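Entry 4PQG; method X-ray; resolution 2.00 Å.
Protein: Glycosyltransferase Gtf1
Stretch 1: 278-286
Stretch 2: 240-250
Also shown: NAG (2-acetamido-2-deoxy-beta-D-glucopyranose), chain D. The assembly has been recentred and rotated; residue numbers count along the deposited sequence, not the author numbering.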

# COMPACT_ATOMS: atom_id res chain seq x y z
N ASP A 278 9.85 -22.02 -12.01
CA ASP A 278 9.47 -23.44 -11.93
C ASP A 278 8.73 -23.81 -10.64
O ASP A 278 8.02 -24.82 -10.61
CB ASP A 278 10.70 -24.33 -12.11
CG ASP A 278 11.78 -24.05 -11.08
OD1 ASP A 278 12.14 -22.87 -10.90
OD2 ASP A 278 12.25 -25.01 -10.43
N LYS A 279 8.88 -23.00 -9.59
CA LYS A 279 8.21 -23.25 -8.30
C LYS A 279 6.84 -22.58 -8.19
O LYS A 279 6.09 -22.84 -7.25
CB LYS A 279 9.10 -22.80 -7.14
CG LYS A 279 10.46 -23.49 -7.05
CD LYS A 279 10.36 -25.00 -6.88
CE LYS A 279 11.71 -25.62 -6.49
NZ LYS A 279 12.82 -25.17 -7.38
N VAL A 280 6.53 -21.72 -9.15
CA VAL A 280 5.30 -20.93 -9.14
C VAL A 280 4.25 -21.61 -10.02
O VAL A 280 4.52 -21.92 -11.18
CB VAL A 280 5.58 -19.50 -9.68
CG1 VAL A 280 4.32 -18.66 -9.72
CG2 VAL A 280 6.64 -18.80 -8.82
N ASP A 281 3.05 -21.81 -9.47
CA ASP A 281 1.93 -22.40 -10.21
C ASP A 281 1.41 -21.46 -11.30
O ASP A 281 1.23 -21.88 -12.43
CB ASP A 281 0.82 -22.83 -9.26
CG ASP A 281 1.25 -24.00 -8.39
OD1 ASP A 281 1.44 -25.10 -8.93
OD2 ASP A 281 1.46 -23.80 -7.18
N PHE A 282 1.20 -20.18 -10.95
CA PHE A 282 0.93 -19.16 -11.97
C PHE A 282 1.32 -17.74 -11.55
O PHE A 282 1.31 -17.42 -10.37
CB PHE A 282 -0.52 -19.19 -12.45
CG PHE A 282 -1.54 -18.96 -11.37
CD1 PHE A 282 -2.16 -17.73 -11.23
CD2 PHE A 282 -1.95 -20.01 -10.54
CE1 PHE A 282 -3.14 -17.53 -10.26
CE2 PHE A 282 -2.91 -19.82 -9.57
CZ PHE A 282 -3.52 -18.58 -9.43
N PHE A 283 1.69 -16.92 -12.52
CA PHE A 283 1.87 -15.49 -12.29
C PHE A 283 0.58 -14.76 -12.66
O PHE A 283 -0.11 -15.16 -13.60
CB PHE A 283 3.04 -14.95 -13.10
CG PHE A 283 4.37 -15.52 -12.69
CD1 PHE A 283 5.16 -14.87 -11.73
CD2 PHE A 283 4.86 -16.70 -13.26
CE1 PHE A 283 6.39 -15.38 -11.36
CE2 PHE A 283 6.09 -17.22 -12.89
CZ PHE A 283 6.86 -16.55 -11.94
N ILE A 284 0.27 -13.71 -11.90
CA ILE A 284 -0.85 -12.83 -12.20
C ILE A 284 -0.33 -11.45 -12.63
O ILE A 284 0.52 -10.86 -11.95
CB ILE A 284 -1.79 -12.66 -10.98
CG1 ILE A 284 -2.20 -14.03 -10.42
CG2 ILE A 284 -3.03 -11.84 -11.34
CD1 ILE A 284 -3.06 -13.94 -9.15
N VAL A 285 -0.81 -10.95 -13.78
CA VAL A 285 -0.53 -9.57 -14.23
C VAL A 285 -1.83 -8.83 -14.48
O VAL A 285 -2.86 -9.46 -14.72
CB VAL A 285 0.32 -9.50 -15.50
CG1 VAL A 285 1.68 -10.14 -15.29
CG2 VAL A 285 -0.40 -10.13 -16.69
N SER A 286 -1.80 -7.49 -14.46
CA SER A 286 -3.03 -6.71 -14.57
C SER A 286 -3.56 -6.47 -15.99
O SER A 286 -4.74 -6.17 -16.15
CB SER A 286 -2.89 -5.37 -13.86
OG SER A 286 -2.76 -5.57 -12.46
C1 NAG D . 1.66 -0.48 -8.36
C2 NAG D . 1.91 -0.00 -9.78
C3 NAG D . 0.47 0.36 -10.15
C4 NAG D . -0.51 -0.79 -9.86
C5 NAG D . -0.30 -1.34 -8.42
C6 NAG D . -1.28 -2.43 -8.00
C7 NAG D . 3.57 1.47 -10.80
C8 NAG D . 4.29 2.78 -10.65
N2 NAG D . 2.72 1.20 -9.82
O1 NAG D . 2.53 -0.17 -7.31
O3 NAG D . 0.36 0.81 -11.49
O4 NAG D . -1.82 -0.29 -9.99
O5 NAG D . 1.06 -1.76 -8.36
O6 NAG D . -0.99 -3.56 -8.79
O7 NAG D . 3.78 0.73 -11.77
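Stretch 2 (240-250) AQTAHLAVVVH

How does stretch 2 lie on stretch 1? It opens with a type I turn from Ala240 to Ala243, closed by Ala243 N to Ala240 O at 2.9 Å, then extends from His244 as a strand parallel to strand 282-285. The axes cross at -28° and approach to 4.6 Å. Phe282 pairs with Ala246, Phe283 with Val247 and Ile284 with Val248, their CA atoms 5.0, 4.9 and 4.6 Å apart.

Which backbone groups satisfy one another? The bonds form the staggered ladder of a parallel pair: Val247 N donates to Phe282 O (3.2 Å), Ile284 N to Val247 O (2.9 Å), and Val249 N to Ile284 O (2.8 Å, nearly straight at 175°). Val247 thus uses both its N and its O on stretch 1. At the ladder's start Leu245 O accepts from Asp281 N at 2.9 Å and, weakly, from Phe282 N at 3.4 Å.

What do side chains add to this bonding? Asp281 points toward stretch 2, and its OD2 accepts from Leu245 N at 2.7 Å, so this one residue engages both N and O of Leu245. Within the turn, Gln241 NE2 donates to Lys279 O at 3.1 Å. Lys279 NZ instead turns back to Asp278 OD2, a 3.1 Å salt bridge within stretch 1.

How do the two faces pack? Ala246 CB lies over the Phe282 ring, 3.9 Å from its centroid, while Ile284 CD1 meets Val248 CG2 at 3.9 Å on the same face. On the other, Phe283 CD1 reaches Val247 CB at 3.7 Å.

What happens beyond the ladder? One water accepts from Ser286 N (3.0 Å) and lies 2.7 Å from Val249 O. Another links His250 O, Ser286 OG and NAG O6, at 2.7, 2.8 and 2.7 Å from its oxygen; His250 ND1 also hydrogen-bonds NAG O6 at 2.8 Å.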

# COMPACT_ATOMS: atom_id res chain seq x y z
N ALA A 240 5.28 -23.12 0.42
CA ALA A 240 4.05 -23.05 -0.37
C ALA A 240 3.91 -24.22 -1.35
O ALA A 240 2.85 -24.40 -1.93
CB ALA A 240 3.98 -21.73 -1.12
N GLN A 241 4.97 -25.01 -1.53
CA GLN A 241 4.96 -26.11 -2.50
C GLN A 241 3.89 -27.18 -2.19
O GLN A 241 3.39 -27.82 -3.11
CB GLN A 241 6.34 -26.76 -2.64
CG GLN A 241 7.40 -25.83 -3.21
CD GLN A 241 6.95 -25.14 -4.49
OE1 GLN A 241 6.85 -25.77 -5.54
NE2 GLN A 241 6.67 -23.84 -4.40
N THR A 242 3.54 -27.34 -0.92
CA THR A 242 2.50 -28.30 -0.54
C THR A 242 1.11 -27.76 -0.82
O THR A 242 0.15 -28.53 -0.84
CB THR A 242 2.60 -28.77 0.94
OG1 THR A 242 2.57 -27.64 1.83
CG2 THR A 242 3.88 -29.58 1.17
N ALA A 243 0.99 -26.45 -1.05
CA ALA A 243 -0.26 -25.85 -1.49
C ALA A 243 -0.13 -25.47 -2.97
O ALA A 243 0.48 -26.21 -3.74
CB ALA A 243 -0.59 -24.62 -0.64
N HIS A 244 -0.73 -24.35 -3.36
CA HIS A 244 -0.45 -23.73 -4.65
C HIS A 244 0.12 -22.37 -4.41
O HIS A 244 -0.21 -21.72 -3.42
CB HIS A 244 -1.70 -23.62 -5.51
CG HIS A 244 -2.39 -24.95 -5.75
ND1 HIS A 244 -2.06 -25.77 -6.76
CD2 HIS A 244 -3.42 -25.58 -5.04
CE1 HIS A 244 -2.83 -26.88 -6.72
NE2 HIS A 244 -3.67 -26.76 -5.67
N LEU A 245 0.98 -21.92 -5.33
CA LEU A 245 1.70 -20.67 -5.19
C LEU A 245 1.45 -19.78 -6.42
O LEU A 245 1.72 -20.17 -7.55
CB LEU A 245 3.20 -20.93 -5.02
CG LEU A 245 4.12 -19.70 -4.95
CD1 LEU A 245 3.80 -18.87 -3.71
CD2 LEU A 245 5.58 -20.09 -4.99
N ALA A 246 0.92 -18.59 -6.17
CA ALA A 246 0.76 -17.57 -7.21
C ALA A 246 1.61 -16.35 -6.84
O ALA A 246 1.74 -16.03 -5.65
CB ALA A 246 -0.70 -17.19 -7.36
N VAL A 247 2.20 -15.72 -7.85
CA VAL A 247 2.98 -14.48 -7.67
C VAL A 247 2.29 -13.38 -8.46
O VAL A 247 2.08 -13.51 -9.68
CB VAL A 247 4.44 -14.63 -8.13
CG1 VAL A 247 5.15 -13.27 -8.22
CG2 VAL A 247 5.19 -15.59 -7.21
N VAL A 248 1.91 -12.30 -7.78
CA VAL A 248 1.32 -11.16 -8.45
C VAL A 248 2.42 -10.18 -8.85
O VAL A 248 3.26 -9.82 -8.01
CB VAL A 248 0.28 -10.45 -7.58
CG1 VAL A 248 -0.37 -9.29 -8.32
CG2 VAL A 248 -0.79 -11.43 -7.15
N VAL A 249 2.41 -9.81 -10.13
CA VAL A 249 3.33 -8.82 -10.68
C VAL A 249 2.60 -7.47 -10.64
O VAL A 249 1.55 -7.31 -11.26
CB VAL A 249 3.74 -9.17 -12.13
CG1 VAL A 249 4.72 -8.15 -12.69
CG2 VAL A 249 4.32 -10.58 -12.19
N HIS A 250 3.13 -6.51 -9.89
CA HIS A 250 2.42 -5.24 -9.69
C HIS A 250 2.81 -4.08 -10.57
O HIS A 250 1.93 -3.38 -11.12
CB HIS A 250 2.48 -4.84 -8.23
CG HIS A 250 1.63 -5.70 -7.34
ND1 HIS A 250 0.30 -5.54 -7.24
CD2 HIS A 250 1.96 -6.75 -6.50
CE1 HIS A 250 -0.19 -6.44 -6.39
NE2 HIS A 250 0.83 -7.18 -5.92
O HOH W 1 0.56 -6.01 -13.47
O HOH W 2 -0.68 -4.04 -11.47